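Putative 4-hydroxybenzoyl-CoA thioesterase (Geobacillus stearothermophilus, PDB 2OIW) probably hydrolyses acyl-CoA thioesters, as a predicted member of the hotdog-fold thioesterases related to 4-hydroxybenzoyl-CoA thioesterase. Local coordinates at residues Thr84-Glu90 against Lys101-Val107; Phe39-Thr43 against Ile123-Leu127. All coordinates share one frame; numbering follows the deposited sequence.

Interaction 1: Thr84-Glu90 against Lys101-Val107; sequences TSLTIYE and KGRSVYV
Strands 85-90 and 101-107 run antiparallel in the hairpin 85-94/97-110 of the hotdog sheet, their axes 4.5 Å apart at 161°. Three hydrogen-bonded pairs, Leu86-Tyr106, Ile88-Ser104 and Glu90-Gly102, hold the backbones together. The shortest bond, Ile88 N to Ser104 O, is 2.6 Å and nearly straight.

On the face with Leu86 and Ile88, Leu86 CD2 packs on Tyr106 CB at 3.4 Å. Ile88 CD1 approaches Tyr106 CD1, on the ring itself, at 3.8 Å. Glu90 CG sits between its backbone N and carbonyl carbon (chi1 46°), and the chain bends at chi2 over Gly102. This brings Glu90 OE2 to Ser104 OG, which donates a 2.9 Å hydrogen bond from above the carboxylate plane. Arg35 makes a salt bridge to the same oxygen.

The other face carries Thr87 beside Val105, pointing the same way. Next to them Tyr89 CD1 sits over the centre of one face of the Arg103 guanidinium, 3.9 Å from Arg103 CZ, with the two planes 53° apart. Arg103 NE forms a salt bridge with Glu79 on strand 72-81, and Tyr89 OH bonds to Glu91.

The carboxylate of Glu90 is buried, yet Ser104 and Arg35 both bind its OE2. Together they would favour the charged form.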
loop_
_atom_site.group_PDB
_atom_site.type_symbol
_atom_site.label_atom_id
_atom_site.label_comp_id
_atom_site.label_asym_id
_atom_site.label_seq_id
_atom_site.Cartn_x
_atom_site.Cartn_y
_atom_site.Cartn_z
ATOM N N THR A 84 -22.575 -15.278 14.320
ATOM C CA THR A 84 -21.992 -13.951 14.502
ATOM C C THR A 84 -20.952 -13.691 13.414
ATOM O O THR A 84 -20.296 -12.638 13.414
ATOM C CB THR A 84 -21.258 -13.841 15.856
ATOM O OG1 THR A 84 -20.099 -14.680 15.823
ATOM C CG2 THR A 84 -22.157 -14.250 17.005
ATOM N N SER A 85 -20.787 -14.668 12.518
ATOM C CA SER A 85 -19.781 -14.600 11.466
ATOM C C SER A 85 -20.336 -14.853 10.089
ATOM O O SER A 85 -21.471 -15.286 9.938
ATOM C CB SER A 85 -18.602 -15.564 11.736
ATOM O OG SER A 85 -19.052 -16.895 11.836
ATOM N N LEU A 86 -19.537 -14.555 9.081
ATOM C CA LEU A 86 -19.897 -14.959 7.745
ATOM C C LEU A 86 -18.631 -15.314 7.009
ATOM O O LEU A 86 -17.565 -14.792 7.302
ATOM C CB LEU A 86 -20.750 -13.878 7.039
ATOM C CG LEU A 86 -20.177 -12.671 6.303
ATOM C CD1 LEU A 86 -21.282 -11.611 6.104
ATOM C CD2 LEU A 86 -19.031 -12.052 7.045
ATOM N N THR A 87 -18.744 -16.276 6.112
ATOM C CA THR A 87 -17.605 -16.772 5.357
ATOM C C THR A 87 -17.894 -16.363 3.928
ATOM O O THR A 87 -18.925 -16.769 3.328
ATOM C CB THR A 87 -17.480 -18.282 5.487
ATOM O OG1 THR A 87 -17.387 -18.619 6.882
ATOM C CG2 THR A 87 -16.267 -18.795 4.735
ATOM N N ILE A 88 -16.977 -15.556 3.404
ATOM C CA ILE A 88 -17.065 -15.027 2.074
ATOM C C ILE A 88 -16.275 -15.902 1.101
ATOM O O ILE A 88 -15.153 -16.324 1.403
ATOM C CB ILE A 88 -16.476 -13.615 2.083
ATOM C CG1 ILE A 88 -17.367 -12.649 2.891
ATOM C CG2 ILE A 88 -16.177 -13.129 0.686
ATOM C CD1 ILE A 88 -16.651 -11.356 3.231
ATOM N N TYR A 89 -16.859 -16.170 -0.062
ATOM C CA TYR A 89 -16.116 -16.744 -1.161
ATOM C C TYR A 89 -15.906 -15.646 -2.215
ATOM O O TYR A 89 -16.823 -14.880 -2.489
ATOM C CB TYR A 89 -16.815 -17.982 -1.762
ATOM C CG TYR A 89 -16.015 -18.553 -2.898
ATOM C CD1 TYR A 89 -14.838 -19.247 -2.656
ATOM C CD2 TYR A 89 -16.400 -18.339 -4.219
ATOM C CE1 TYR A 89 -14.071 -19.743 -3.705
ATOM C CE2 TYR A 89 -15.657 -18.815 -5.254
ATOM C CZ TYR A 89 -14.496 -19.519 -5.001
ATOM O OH TYR A 89 -13.753 -19.991 -6.054
ATOM N N GLU A 90 -14.719 -15.567 -2.801
ATOM C CA GLU A 90 -14.397 -14.453 -3.706
ATOM C C GLU A 90 -13.405 -14.870 -4.781
ATOM O O GLU A 90 -12.560 -15.769 -4.561
ATOM C CB GLU A 90 -13.884 -13.231 -2.900
ATOM C CG GLU A 90 -12.842 -13.621 -1.830
ATOM C CD GLU A 90 -12.848 -12.754 -0.573
ATOM O OE1 GLU A 90 -13.494 -11.663 -0.558
ATOM O OE2 GLU A 90 -12.175 -13.176 0.415
ATOM N N LYS A 101 -8.477 -16.984 -6.249
ATOM C CA LYS A 101 -9.655 -17.455 -5.534
ATOM C C LYS A 101 -9.385 -17.281 -4.056
ATOM O O LYS A 101 -8.281 -17.572 -3.602
ATOM C CB LYS A 101 -9.913 -18.921 -5.834
ATOM C CG LYS A 101 -10.141 -19.214 -7.313
ATOM C CD LYS A 101 -10.510 -20.680 -7.531
ATOM C CE LYS A 101 -9.343 -21.608 -7.230
ATOM N NZ LYS A 101 -9.498 -22.936 -7.901
ATOM N N GLY A 102 -10.380 -16.814 -3.302
ATOM C CA GLY A 102 -10.169 -16.507 -1.906
ATOM C C GLY A 102 -11.351 -16.922 -1.071
ATOM O O GLY A 102 -12.482 -17.045 -1.557
ATOM N N ARG A 103 -11.077 -17.112 0.208
ATOM C CA ARG A 103 -12.112 -17.209 1.224
ATOM C C ARG A 103 -11.704 -16.340 2.407
ATOM O O ARG A 103 -10.510 -16.269 2.770
ATOM C CB ARG A 103 -12.228 -18.664 1.701
ATOM C CG ARG A 103 -13.483 -19.389 1.296
ATOM C CD ARG A 103 -13.418 -20.849 1.688
ATOM N NE ARG A 103 -14.348 -21.620 0.860
ATOM C CZ ARG A 103 -14.031 -22.234 -0.286
ATOM N NH1 ARG A 103 -12.791 -22.179 -0.759
ATOM N NH2 ARG A 103 -14.968 -22.915 -0.959
ATOM N N SER A 104 -12.696 -15.711 3.033
ATOM C CA SER A 104 -12.457 -14.933 4.243
ATOM C C SER A 104 -13.603 -15.076 5.229
ATOM O O SER A 104 -14.778 -15.245 4.845
ATOM C CB SER A 104 -12.215 -13.451 3.918
ATOM O OG SER A 104 -13.229 -12.954 3.068
ATOM N N VAL A 105 -13.256 -15.032 6.504
ATOM C CA VAL A 105 -14.260 -15.155 7.567
ATOM C C VAL A 105 -14.185 -13.852 8.363
ATOM O O VAL A 105 -13.098 -13.419 8.766
ATOM C CB VAL A 105 -13.966 -16.378 8.482
ATOM C CG1 VAL A 105 -15.068 -16.568 9.553
ATOM C CG2 VAL A 105 -13.757 -17.672 7.648
ATOM N N TYR A 106 -15.335 -13.229 8.544
ATOM C CA TYR A 106 -15.475 -11.977 9.274
ATOM C C TYR A 106 -16.398 -12.218 10.455
ATOM O O TYR A 106 -17.272 -13.067 10.383
ATOM C CB TYR A 106 -16.104 -10.947 8.355
ATOM C CG TYR A 106 -15.119 -10.140 7.534
ATOM C CD1 TYR A 106 -14.630 -10.623 6.332
ATOM C CD2 TYR A 106 -14.688 -8.874 7.964
ATOM C CE1 TYR A 106 -13.703 -9.874 5.582
ATOM C CE2 TYR A 106 -13.774 -8.120 7.204
ATOM C CZ TYR A 106 -13.293 -8.623 6.016
ATOM O OH TYR A 106 -12.360 -7.889 5.300
ATOM N N VAL A 107 -16.191 -11.489 11.545
ATOM C CA VAL A 107 -17.129 -11.515 12.650
ATOM C C VAL A 107 -17.812 -10.153 12.739
ATOM O O VAL A 107 -17.170 -9.116 12.563
ATOM C CB VAL A 107 -16.462 -11.943 13.999
ATOM C CG1 VAL A 107 -15.378 -10.960 14.440
ATOM C CG2 VAL A 107 -17.511 -12.117 15.093
#

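Interaction 2: Phe39-Thr43 against Ile123-Leu127; sequences FKLFT and IRVKL
Leu41 and Phe42 of helix 36-42 meet Ile123, Lys126 and Leu127 of helix 121-128. Helix 36-42 belongs to the helical part that the hotdog sheet wraps around, and helix 121-128 packs against its C-terminal end. The contact is apolar.

Ile123 CG2 lies over one face of the Phe42 ring, displaced from the ring centre. Ile123 CG2 is 4.2 Å from the Phe42 ring centroid and 25° off the ring normal, a CH-pi contact. CG1 of Ile123 lies beside the backbone N (chi1 -50°), which leaves CG2 opposite that N and turned to the ring. The nearest ring atom is CZ. Leu127 CD1 approaches Phe42 CZ at 4.3 Å.

The CB of Leu41 is directed toward helix 121-128, and its two methyls take different partners. Leu41 CD1 packs on Leu127 CD2 at 4.0 Å, and the two side chains run antiparallel alongside one another. CD2 meets the aliphatic part of Lys126 instead. Beyond CD the lysine chain turns away from the helix pair.

A second layer of side chains surrounds these groups. Leu127 also rests on Ile78 and Ile81 of strand 72-81, and Ile119 touches both Phe42 and Leu127. Met53 of strand 53-62 packs on Phe42. Arg124, on another side of its helix, hydrogen-bonds to the carbonyl oxygens of Gly82 and Asn83, which ties helix 121-128 to the turn between strands 72-81 and 85-94. At the end of helix 36-42, Thr43 OG1 is bonded to Arg50 O. Where the leucine meets the lysine, Leu41 CD2 lies 3.6 Å from Lys126 CD.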
loop_
_atom_site.group_PDB
_atom_site.type_symbol
_atom_site.label_atom_id
_atom_site.label_comp_id
_atom_site.label_asym_id
_atom_site.label_seq_id
_atom_site.Cartn_x
_atom_site.Cartn_y
_atom_site.Cartn_z
ATOM N N PHE A 39 -19.852 -4.685 3.776
ATOM C CA PHE A 39 -19.607 -3.697 4.840
ATOM C C PHE A 39 -20.797 -2.727 4.950
ATOM O O PHE A 39 -21.224 -2.370 6.059
ATOM C CB PHE A 39 -18.298 -2.918 4.593
ATOM C CG PHE A 39 -17.060 -3.783 4.600
ATOM C CD1 PHE A 39 -17.051 -5.038 5.218
ATOM C CD2 PHE A 39 -15.890 -3.336 4.007
ATOM C CE1 PHE A 39 -15.901 -5.816 5.226
ATOM C CE2 PHE A 39 -14.737 -4.117 4.011
ATOM C CZ PHE A 39 -14.753 -5.359 4.608
ATOM N N LYS A 40 -21.348 -2.338 3.804
ATOM C CA LYS A 40 -22.410 -1.344 3.785
ATOM C C LYS A 40 -23.695 -1.876 4.440
ATOM O O LYS A 40 -24.470 -1.094 4.994
ATOM C CB LYS A 40 -22.662 -0.842 2.358
ATOM C CG LYS A 40 -23.282 0.532 2.296
ATOM C CD LYS A 40 -23.649 0.929 0.864
ATOM C CE LYS A 40 -24.262 2.323 0.810
ATOM N NZ LYS A 40 -25.414 2.506 1.798
ATOM N N LEU A 41 -23.903 -3.196 4.417
ATOM C CA LEU A 41 -25.088 -3.787 5.067
ATOM C C LEU A 41 -25.047 -3.702 6.605
ATOM O O LEU A 41 -26.089 -3.504 7.263
ATOM C CB LEU A 41 -25.299 -5.222 4.615
ATOM C CG LEU A 41 -25.670 -5.391 3.136
ATOM C CD1 LEU A 41 -25.572 -6.844 2.742
ATOM C CD2 LEU A 41 -27.080 -4.855 2.825
ATOM N N PHE A 42 -23.838 -3.820 7.148
ATOM C CA PHE A 42 -23.547 -3.705 8.583
ATOM C C PHE A 42 -23.385 -2.278 9.092
ATOM O O PHE A 42 -23.700 -2.003 10.247
ATOM C CB PHE A 42 -22.291 -4.513 8.923
ATOM C CG PHE A 42 -22.517 -5.975 8.847
ATOM C CD1 PHE A 42 -23.047 -6.667 9.934
ATOM C CD2 PHE A 42 -22.291 -6.668 7.659
ATOM C CE1 PHE A 42 -23.294 -8.037 9.846
ATOM C CE2 PHE A 42 -22.534 -8.026 7.576
ATOM C CZ PHE A 42 -23.045 -8.704 8.674
ATOM N N THR A 43 -22.867 -1.393 8.240
ATOM C CA THR A 43 -22.680 0.008 8.567
ATOM C C THR A 43 -23.109 0.808 7.345
ATOM O O THR A 43 -22.259 1.169 6.503
ATOM C CB THR A 43 -21.200 0.286 8.900
ATOM O OG1 THR A 43 -20.744 -0.681 9.859
ATOM C CG2 THR A 43 -21.021 1.678 9.463
ATOM N N ILE A 123 -30.406 -8.117 8.157
ATOM C CA ILE A 123 -29.166 -8.344 7.415
ATOM C C ILE A 123 -29.106 -9.753 6.809
ATOM O O ILE A 123 -28.669 -9.919 5.669
ATOM C CB ILE A 123 -27.912 -8.164 8.324
ATOM C CG1 ILE A 123 -27.969 -6.849 9.093
ATOM C CG2 ILE A 123 -26.632 -8.304 7.519
ATOM C CD1 ILE A 123 -27.227 -5.762 8.467
ATOM N N ARG A 124 -29.516 -10.759 7.592
ATOM C CA ARG A 124 -29.490 -12.166 7.148
ATOM C C ARG A 124 -30.277 -12.344 5.861
ATOM O O ARG A 124 -29.814 -12.973 4.915
ATOM C CB ARG A 124 -30.078 -13.082 8.221
ATOM C CG ARG A 124 -29.190 -13.298 9.414
ATOM C CD ARG A 124 -29.783 -14.316 10.401
ATOM N NE ARG A 124 -29.028 -14.242 11.644
ATOM C CZ ARG A 124 -27.868 -14.857 11.859
ATOM N NH1 ARG A 124 -27.329 -15.657 10.923
ATOM N NH2 ARG A 124 -27.249 -14.679 13.018
ATOM N N VAL A 125 -31.485 -11.781 5.850
ATOM C CA VAL A 125 -32.327 -11.772 4.658
ATOM C C VAL A 125 -31.583 -11.184 3.458
ATOM O O VAL A 125 -31.569 -11.782 2.371
ATOM C CB VAL A 125 -33.613 -10.971 4.886
ATOM C CG1 VAL A 125 -34.585 -11.188 3.719
ATOM C CG2 VAL A 125 -34.247 -11.360 6.208
ATOM N N LYS A 126 -30.969 -10.020 3.663
ATOM C CA LYS A 126 -30.185 -9.354 2.606
ATOM C C LYS A 126 -29.005 -10.204 2.108
ATOM O O LYS A 126 -28.772 -10.327 0.894
ATOM C CB LYS A 126 -29.694 -7.985 3.097
ATOM C CG LYS A 126 -30.843 -7.080 3.549
ATOM C CD LYS A 126 -30.448 -5.629 3.638
ATOM C CE LYS A 126 -31.650 -4.766 3.278
ATOM N NZ LYS A 126 -32.159 -5.069 1.887
ATOM N N LEU A 127 -28.292 -10.809 3.056
ATOM C CA LEU A 127 -27.157 -11.681 2.757
ATOM C C LEU A 127 -27.551 -12.955 2.009
ATOM O O LEU A 127 -26.830 -13.383 1.111
ATOM C CB LEU A 127 -26.422 -12.038 4.050
ATOM C CG LEU A 127 -25.706 -10.927 4.824
ATOM C CD1 LEU A 127 -25.361 -11.388 6.244
ATOM C CD2 LEU A 127 -24.464 -10.451 4.074
#

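Interactions 1 and 2 have centres about 14 Å apart and touch through side chains. Leu86 joins them: its CD1 lies 3.9 Å from Leu127 CD2 and 4.1 Å from Phe42 CE2, so the hairpin reaches both helices. A second junction lies at Tyr106, whose OH is 3.6 Å from Phe39 CZ. Phe39 takes no part in the helix pairing of interaction 2 but faces the sheet, and it also packs on Tyr68 of the second subunit. Along the chain, 84-90 and 101-107 fall between 39-43 and 123-127. The magnesium site at Ser14 and Thr16 involves neither contact.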